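Local coordinates for cytidine deaminase (Mycobacterium tuberculosis, PDB 4WIG) that catalyses the zinc-dependent hydrolytic deamination of cytidine and 2'-deoxycytidine to uridine and 2'-deoxyuridine, working as a homotetramer, at the interface of chains A and B and the interface of chains A and C. Numbering follows the deposited sequence. Chains: chain A/B/C, Cytidine deaminase.

Contact 1: the interface of chains A and B. Residues chain A 94-95, 98-99, 123-125, 128; chain B 21, 24, 47-51.
In this tetrameric member of the cytidine and deoxycytidylate deaminase family, helix 90-100 and the C-terminal segment of chain A close over the substrate-binding loop of chain B. A:Glu98 carries the contact. Its CG lies anti to the backbone N (chi1 -172°) and the chain bends at chi2, which sends the carboxylate out between two tyrosines and the loop backbone. Carboxylate oxygen OE1 is gripped by two phenol hydroxyls. B:Tyr24 reaches it tip to tip, ring and carboxylate planes 81° apart, and donates a hydrogen bond from OH to the syn lone pair of A:Glu98 OE1 at 2.5 Å. B:Tyr21 crosses obliquely and donates from OH to the anti lone pair of that same A:Glu98 OE1 at 2.7 Å. The other oxygen, A:Glu98 OE2, accepts a hydrogen bond from the backbone N of B:Val49 at 3.0 Å, from above the carboxylate plane. Donors on both oxygens would be expected to favour the ionised carboxylate and to limit its rotation.

A:His99 comes tip first onto B:Tyr21: its NE2 stands 3.5 Å above the phenol ring, over the centre, in an edge-to-face pair. The other ring nitrogen, A:His99 ND1, donates to the carbonyl O of A:Val95 at 3.1 Å, which helps hold the imidazole edge-on.

B:Asn48 crosses A:Gln94 at about a right angle, making a weak hydrogen bond from B:Asn48 ND2 to the main-chain O of A:Gln94. Beyond it, B:Val49 sends CG2 toward A:Gly124 and the poorly ordered A:Leu128, while the rim of the A:Phe123 ring meets the carbonyl of B:Val49. Behind this layer, B:Asp47, an engineered residue replacing the natural glutamate of the substrate site, accepts a hydrogen bond from the backbone N of B:Tyr24 at its carboxylate OD2, 2.8 Å away.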
loop_
_atom_site.group_PDB
_atom_site.type_symbol
_atom_site.label_atom_id
_atom_site.label_comp_id
_atom_site.label_asym_id
_atom_site.label_seq_id
_atom_site.Cartn_x
_atom_site.Cartn_y
_atom_site.Cartn_z
ATOM N N GLN A 94 3.799 -1.178 -11.949
ATOM C CA GLN A 94 2.378 -1.461 -12.201
ATOM C C GLN A 94 1.584 -0.160 -12.283
ATOM O O GLN A 94 0.795 0.022 -13.209
ATOM C CB GLN A 94 1.779 -2.387 -11.131
ATOM C CG GLN A 94 0.398 -2.927 -11.500
ATOM C CD GLN A 94 0.426 -4.083 -12.500
ATOM O OE1 GLN A 94 1.195 -5.042 -12.353
ATOM N NE2 GLN A 94 -0.437 -4.011 -13.505
ATOM N N VAL A 95 1.815 0.755 -11.338
ATOM C CA VAL A 95 1.115 2.031 -11.337
ATOM C C VAL A 95 1.402 2.819 -12.629
ATOM O O VAL A 95 0.478 3.316 -13.271
ATOM C CB VAL A 95 1.445 2.872 -10.077
ATOM C CG1 VAL A 95 0.849 4.269 -10.181
ATOM C CG2 VAL A 95 0.920 2.184 -8.822
ATOM N N GLU A 98 -0.442 1.702 -15.907
ATOM C CA GLU A 98 -1.825 2.162 -16.007
ATOM C C GLU A 98 -1.930 3.484 -16.764
ATOM O O GLU A 98 -2.955 3.763 -17.400
ATOM C CB GLU A 98 -2.388 2.341 -14.596
ATOM C CG GLU A 98 -3.870 2.633 -14.502
ATOM C CD GLU A 98 -4.738 1.394 -14.654
ATOM O OE1 GLU A 98 -5.808 1.517 -15.270
ATOM O OE2 GLU A 98 -4.357 0.306 -14.166
ATOM N N HIS A 99 -0.883 4.305 -16.673
ATOM C CA HIS A 99 -0.927 5.676 -17.174
ATOM C C HIS A 99 -0.048 5.961 -18.379
ATOM O O HIS A 99 -0.197 7.003 -19.006
ATOM C CB HIS A 99 -0.627 6.608 -16.016
ATOM C CG HIS A 99 -1.629 6.459 -14.922
ATOM N ND1 HIS A 99 -1.396 5.728 -13.777
ATOM C CD2 HIS A 99 -2.930 6.817 -14.882
ATOM C CE1 HIS A 99 -2.501 5.695 -13.052
ATOM N NE2 HIS A 99 -3.440 6.360 -13.695
ATOM N N PHE A 123 0.124 -8.086 -15.219
ATOM C CA PHE A 123 -1.249 -8.223 -14.759
ATOM C C PHE A 123 -2.051 -7.045 -15.319
ATOM O O PHE A 123 -1.540 -5.928 -15.380
ATOM C CB PHE A 123 -1.299 -8.214 -13.229
ATOM C CG PHE A 123 -2.687 -8.264 -12.673
ATOM C CD1 PHE A 123 -3.343 -9.473 -12.536
ATOM C CD2 PHE A 123 -3.349 -7.096 -12.316
ATOM C CE1 PHE A 123 -4.636 -9.520 -12.047
ATOM C CE2 PHE A 123 -4.636 -7.136 -11.827
ATOM C CZ PHE A 123 -5.282 -8.353 -11.690
ATOM N N GLY A 124 -3.294 -7.279 -15.731
ATOM C CA GLY A 124 -4.086 -6.190 -16.312
ATOM C C GLY A 124 -5.556 -6.454 -16.539
ATOM O O GLY A 124 -6.111 -7.420 -16.023
ATOM N N LEU A 125 -6.176 -5.580 -17.331
ATOM C CA LEU A 125 -7.633 -5.578 -17.518
ATOM C C LEU A 125 -8.177 -6.934 -17.975
ATOM O O LEU A 125 -9.263 -7.338 -17.564
ATOM C CB LEU A 125 -8.046 -4.515 -18.544
ATOM C CG LEU A 125 -9.161 -3.519 -18.195
ATOM C CD1 LEU A 125 -10.162 -4.025 -17.158
ATOM C CD2 LEU A 125 -8.549 -2.200 -17.749
ATOM N N LEU A 128 -9.254 -9.327 -15.135
ATOM C CA LEU A 128 -10.426 -9.028 -14.305
ATOM C C LEU A 128 -11.716 -9.608 -14.893
ATOM O O LEU A 128 -11.838 -9.773 -16.105
ATOM C CB LEU A 128 -10.579 -7.517 -14.117
ATOM C CG LEU A 128 -9.430 -6.793 -13.414
ATOM C CD1 LEU A 128 -9.796 -5.330 -13.220
ATOM C CD2 LEU A 128 -9.094 -7.446 -12.082
ATOM N N TYR B 21 -9.043 9.611 -11.443
ATOM C CA TYR B 21 -8.920 8.496 -12.377
ATOM C C TYR B 21 -9.573 7.280 -11.743
ATOM O O TYR B 21 -8.944 6.573 -10.962
ATOM C CB TYR B 21 -7.443 8.227 -12.688
ATOM C CG TYR B 21 -7.199 7.070 -13.636
ATOM C CD1 TYR B 21 -7.219 7.262 -15.022
ATOM C CD2 TYR B 21 -6.943 5.790 -13.160
ATOM C CE1 TYR B 21 -6.992 6.209 -15.892
ATOM C CE2 TYR B 21 -6.724 4.728 -14.027
ATOM C CZ TYR B 21 -6.747 4.946 -15.388
ATOM O OH TYR B 21 -6.524 3.888 -16.244
ATOM N N TYR B 24 -12.367 1.892 -12.631
ATOM C CA TYR B 24 -12.778 0.619 -12.017
ATOM C C TYR B 24 -13.702 0.838 -10.826
ATOM O O TYR B 24 -14.752 0.201 -10.733
ATOM C CB TYR B 24 -11.557 -0.223 -11.622
ATOM C CG TYR B 24 -10.510 -0.207 -12.703
ATOM C CD1 TYR B 24 -9.213 0.239 -12.446
ATOM C CD2 TYR B 24 -10.834 -0.563 -14.004
ATOM C CE1 TYR B 24 -8.265 0.288 -13.448
ATOM C CE2 TYR B 24 -9.892 -0.522 -15.012
ATOM C CZ TYR B 24 -8.610 -0.092 -14.729
ATOM O OH TYR B 24 -7.682 -0.043 -15.744
ATOM N N ASP B 47 -7.324 5.097 -9.246
ATOM C CA ASP B 47 -7.462 3.641 -9.397
ATOM C C ASP B 47 -6.254 2.993 -10.037
ATOM O O ASP B 47 -5.616 3.578 -10.915
ATOM C CB ASP B 47 -8.608 3.290 -10.357
ATOM C CG ASP B 47 -9.988 3.358 -9.725
ATOM O OD1 ASP B 47 -10.141 3.746 -8.554
ATOM O OD2 ASP B 47 -10.951 3.024 -10.451
ATOM N N ASN B 48 -6.001 1.740 -9.661
ATOM C CA ASN B 48 -5.135 0.844 -10.433
ATOM C C ASN B 48 -5.843 -0.494 -10.677
ATOM O O ASN B 48 -6.674 -0.916 -9.880
ATOM C CB ASN B 48 -3.808 0.601 -9.716
ATOM C CG ASN B 48 -2.790 -0.095 -10.605
ATOM O OD1 ASN B 48 -2.592 -1.312 -10.508
ATOM N ND2 ASN B 48 -2.161 0.663 -11.490
ATOM N N VAL B 49 -5.509 -1.155 -11.780
ATOM C CA VAL B 49 -6.116 -2.448 -12.118
ATOM C C VAL B 49 -5.871 -3.498 -11.029
ATOM O O VAL B 49 -6.709 -4.384 -10.816
ATOM C CB VAL B 49 -5.637 -2.952 -13.496
ATOM C CG1 VAL B 49 -4.146 -3.256 -13.499
ATOM C CG2 VAL B 49 -6.452 -4.157 -13.944
ATOM N N SER B 50 -4.715 -3.412 -10.372
ATOM C CA SER B 50 -4.498 -4.074 -9.081
ATOM C C SER B 50 -5.028 -3.105 -8.039
ATOM O O SER B 50 -4.377 -2.117 -7.717
ATOM C CB SER B 50 -3.018 -4.374 -8.850
ATOM O OG SER B 50 -2.822 -5.111 -7.648
ATOM N N TYR B 51 -6.233 -3.371 -7.539
ATOM C CA TYR B 51 -6.951 -2.390 -6.719
ATOM C C TYR B 51 -6.150 -1.931 -5.499
ATOM O O TYR B 51 -6.269 -0.787 -5.070
ATOM C CB TYR B 51 -8.298 -2.962 -6.258
ATOM C CG TYR B 51 -9.367 -3.071 -7.335
ATOM C CD1 TYR B 51 -9.052 -3.037 -8.697
ATOM C CD2 TYR B 51 -10.701 -3.230 -6.981
ATOM C CE1 TYR B 51 -10.043 -3.145 -9.667
ATOM C CE2 TYR B 51 -11.695 -3.336 -7.940
ATOM C CZ TYR B 51 -11.361 -3.303 -9.279
ATOM O OH TYR B 51 -12.356 -3.414 -10.230
#

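Contact 2: the interface of chains A and C. Residues chain A 90, 93-94, 118-123; chain C 88-90, 93, 117-120.
The backbone of chain A runs from the end of helix 115-118 into the extended stretch A:Leu119-A:Pro120, then turns at A:Asp121, whose phi and psi are both 49°, so that successive carbonyls face chain C. C:Arg93 reads them. Its CG is anti to its own carbonyl carbon and the chain is extended from CG to NE, carrying the guanidinium across the boundary. NH1 of C:Arg93 points almost straight (166° at H) at the carbonyl O of A:Pro120, 2.8 Å away and in the guanidinium plane. NH2 of C:Arg93 bonds the carbonyl O of A:Asp121 at 2.9 Å, approaching from above that carbonyl's plane. Within chain C, NE of C:Arg93 holds the O of C:Pro88 at 2.9 Å and NH1 holds the O of C:Leu118, so main-chain oxygens round its edge set the orientation of the guanidinium.

A:Arg93 repeats the gesture, its NH1 meeting the O of C:Pro120 at 2.7 Å. A:Leu119 crosses the stem of C:Arg93 obliquely and C:Leu119 that of A:Arg93, CD1 packing against the arginine CD in each case.

A:Gln94 bends at chi2 to offer its amide oxygen: OE1 accepts a hydrogen bond from the backbone N of C:Gly90 at 2.8 Å, in the carbonyl plane on a lone pair. Water 1 joins A:Gln94 OE1, A:Phe123 N and C:Pro88 O, and sits above one face of the C:Arg93 guanidinium, toward its rim. A:Phe123 CB packs on CA of C:Cys89, a zinc ligand in the CxxC motif that opens helix 90-100. The contact joins subunits of the homotetramer and probably steadies the zinc-binding turn of chain C.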
loop_
_atom_site.group_PDB
_atom_site.type_symbol
_atom_site.label_atom_id
_atom_site.label_comp_id
_atom_site.label_asym_id
_atom_site.label_seq_id
_atom_site.Cartn_x
_atom_site.Cartn_y
_atom_site.Cartn_z
ATOM N N GLY A 90 8.601 -2.560 -8.204
ATOM C CA GLY A 90 7.552 -3.305 -8.913
ATOM C C GLY A 90 6.186 -2.653 -8.825
ATOM O O GLY A 90 5.430 -2.671 -9.791
ATOM N N ARG A 93 6.146 0.163 -11.151
ATOM C CA ARG A 93 6.027 -0.332 -12.529
ATOM C C ARG A 93 4.554 -0.595 -12.882
ATOM O O ARG A 93 4.098 -0.216 -13.956
ATOM C CB ARG A 93 6.893 -1.569 -12.754
ATOM C CG ARG A 93 8.377 -1.241 -12.731
ATOM C CD ARG A 93 9.278 -2.441 -12.995
ATOM N NE ARG A 93 10.626 -2.164 -12.509
ATOM C CZ ARG A 93 11.709 -2.901 -12.755
ATOM N NH1 ARG A 93 11.646 -3.983 -13.508
ATOM N NH2 ARG A 93 12.865 -2.537 -12.233
ATOM N N GLN A 94 3.799 -1.178 -11.949
ATOM C CA GLN A 94 2.378 -1.461 -12.201
ATOM C C GLN A 94 1.584 -0.160 -12.283
ATOM O O GLN A 94 0.795 0.022 -13.209
ATOM C CB GLN A 94 1.779 -2.387 -11.131
ATOM C CG GLN A 94 0.398 -2.927 -11.500
ATOM C CD GLN A 94 0.426 -4.083 -12.500
ATOM O OE1 GLN A 94 1.195 -5.042 -12.353
ATOM N NE2 GLN A 94 -0.437 -4.011 -13.505
ATOM N N LEU A 118 10.365 -3.854 -18.725
ATOM C CA LEU A 118 10.575 -3.855 -17.279
ATOM C C LEU A 118 9.443 -4.543 -16.506
ATOM O O LEU A 118 9.615 -4.896 -15.345
ATOM C CB LEU A 118 10.766 -2.421 -16.767
ATOM C CG LEU A 118 12.079 -1.770 -17.230
ATOM C CD1 LEU A 118 12.021 -0.258 -17.043
ATOM C CD2 LEU A 118 13.271 -2.335 -16.477
ATOM N N LEU A 119 8.298 -4.727 -17.143
ATOM C CA LEU A 119 7.181 -5.431 -16.514
ATOM C C LEU A 119 6.457 -6.255 -17.571
ATOM O O LEU A 119 5.352 -5.919 -17.974
ATOM C CB LEU A 119 6.234 -4.441 -15.829
ATOM C CG LEU A 119 5.169 -5.047 -14.908
ATOM C CD1 LEU A 119 5.824 -5.549 -13.632
ATOM C CD2 LEU A 119 4.047 -4.064 -14.592
ATOM N N PRO A 120 7.102 -7.328 -18.038
ATOM C CA PRO A 120 6.520 -8.128 -19.117
ATOM C C PRO A 120 5.341 -8.977 -18.647
ATOM O O PRO A 120 5.220 -9.270 -17.455
ATOM C CB PRO A 120 7.683 -9.007 -19.579
ATOM C CG PRO A 120 8.633 -9.052 -18.447
ATOM C CD PRO A 120 8.427 -7.816 -17.620
ATOM N N ASP A 121 4.465 -9.337 -19.579
ATOM C CA ASP A 121 3.313 -10.180 -19.262
ATOM C C ASP A 121 2.604 -9.615 -18.025
ATOM O O ASP A 121 2.320 -10.329 -17.067
ATOM C CB ASP A 121 3.762 -11.627 -19.030
ATOM C CG ASP A 121 4.474 -12.231 -20.239
ATOM O OD1 ASP A 121 5.544 -12.853 -20.062
ATOM O OD2 ASP A 121 3.970 -12.092 -21.371
ATOM N N ALA A 122 2.347 -8.314 -18.041
ATOM C CA ALA A 122 1.858 -7.638 -16.845
ATOM C C ALA A 122 0.429 -8.044 -16.517
ATOM O O ALA A 122 -0.382 -8.302 -17.414
ATOM C CB ALA A 122 1.950 -6.133 -17.005
ATOM N N PHE A 123 0.124 -8.086 -15.219
ATOM C CA PHE A 123 -1.249 -8.223 -14.759
ATOM C C PHE A 123 -2.051 -7.045 -15.319
ATOM O O PHE A 123 -1.540 -5.928 -15.380
ATOM C CB PHE A 123 -1.299 -8.214 -13.229
ATOM C CG PHE A 123 -2.687 -8.264 -12.673
ATOM C CD1 PHE A 123 -3.343 -9.473 -12.536
ATOM C CD2 PHE A 123 -3.349 -7.096 -12.316
ATOM C CE1 PHE A 123 -4.636 -9.520 -12.047
ATOM C CE2 PHE A 123 -4.636 -7.136 -11.827
ATOM C CZ PHE A 123 -5.282 -8.353 -11.690
ATOM N N PRO C 88 1.569 -12.299 -11.347
ATOM C CA PRO C 88 1.451 -11.354 -10.229
ATOM C C PRO C 88 1.531 -9.887 -10.648
ATOM O O PRO C 88 2.203 -9.546 -11.638
ATOM C CB PRO C 88 2.637 -11.728 -9.337
ATOM C CG PRO C 88 2.867 -13.180 -9.612
ATOM C CD PRO C 88 2.584 -13.340 -11.079
ATOM N N CYS C 89 0.857 -9.015 -9.905
ATOM C CA CYS C 89 0.975 -7.590 -10.176
ATOM C C CYS C 89 2.389 -7.154 -9.795
ATOM O O CYS C 89 3.118 -7.884 -9.129
ATOM C CB CYS C 89 -0.073 -6.772 -9.417
ATOM S SG CYS C 89 0.244 -6.441 -7.673
ATOM N N GLY C 90 2.751 -5.951 -10.210
ATOM C CA GLY C 90 4.115 -5.470 -10.028
ATOM C C GLY C 90 4.502 -5.385 -8.565
ATOM O O GLY C 90 5.628 -5.705 -8.195
ATOM N N ARG C 93 5.396 -8.770 -7.468
ATOM C CA ARG C 93 6.682 -9.190 -8.031
ATOM C C ARG C 93 7.823 -8.703 -7.159
ATOM O O ARG C 93 8.756 -9.460 -6.874
ATOM C CB ARG C 93 6.845 -8.703 -9.472
ATOM C CG ARG C 93 5.940 -9.446 -10.440
ATOM C CD ARG C 93 6.075 -8.989 -11.881
ATOM N NE ARG C 93 4.927 -9.438 -12.665
ATOM C CZ ARG C 93 4.855 -9.481 -13.994
ATOM N NH1 ARG C 93 5.868 -9.104 -14.753
ATOM N NH2 ARG C 93 3.733 -9.908 -14.560
ATOM N N ASP C 117 12.980 -12.645 -14.810
ATOM C CA ASP C 117 12.470 -12.289 -16.138
ATOM C C ASP C 117 11.186 -11.465 -16.076
ATOM O O ASP C 117 10.929 -10.659 -16.969
ATOM C CB ASP C 117 12.264 -13.537 -16.993
ATOM C CG ASP C 117 13.575 -14.181 -17.395
ATOM O OD1 ASP C 117 14.566 -13.457 -17.620
ATOM O OD2 ASP C 117 13.629 -15.416 -17.478
ATOM N N LEU C 118 10.392 -11.663 -15.023
ATOM C CA LEU C 118 9.161 -10.911 -14.818
ATOM C C LEU C 118 9.407 -9.561 -14.137
ATOM O O LEU C 118 8.555 -8.690 -14.183
ATOM C CB LEU C 118 8.162 -11.733 -13.990
ATOM C CG LEU C 118 7.629 -12.983 -14.694
ATOM C CD1 LEU C 118 6.903 -13.867 -13.696
ATOM C CD2 LEU C 118 6.707 -12.622 -15.854
ATOM N N LEU C 119 10.585 -9.392 -13.539
ATOM C CA LEU C 119 10.962 -8.129 -12.906
ATOM C C LEU C 119 12.457 -7.886 -13.094
ATOM O O LEU C 119 13.238 -7.994 -12.143
ATOM C CB LEU C 119 10.600 -8.131 -11.416
ATOM C CG LEU C 119 10.638 -6.753 -10.734
ATOM C CD1 LEU C 119 9.494 -5.882 -11.227
ATOM C CD2 LEU C 119 10.610 -6.865 -9.212
ATOM N N PRO C 120 12.857 -7.564 -14.331
ATOM C CA PRO C 120 14.282 -7.410 -14.613
ATOM C C PRO C 120 14.850 -6.101 -14.085
ATOM O O PRO C 120 14.115 -5.123 -13.886
ATOM C CB PRO C 120 14.361 -7.489 -16.146
ATOM C CG PRO C 120 12.989 -7.240 -16.650
ATOM C CD PRO C 120 12.015 -7.450 -15.537
HETATM O O HOH W 1 2.239 -7.308 -13.460
#

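Contact 1 and contact 2 lie about 13 Å apart, between the centres of their C-alpha atoms, and share A:Gln94 and A:Phe123. In both, chain A uses helix 90-100 and its C-terminal region, so one helix serves two different partners: A:Glu98 and A:His99 face chain B, whereas A:Gly90 and A:Arg93 face chain C. Their centres are about 14 and 13 Å, respectively, from A:Glu58, the proton donor of the family's active site. Because contact 1 packs on a substrate loop of chain B and contact 2 on a zinc-binding turn of chain C, tetramer assembly probably helps shape the active sites, although the structure alone does not show communication between them.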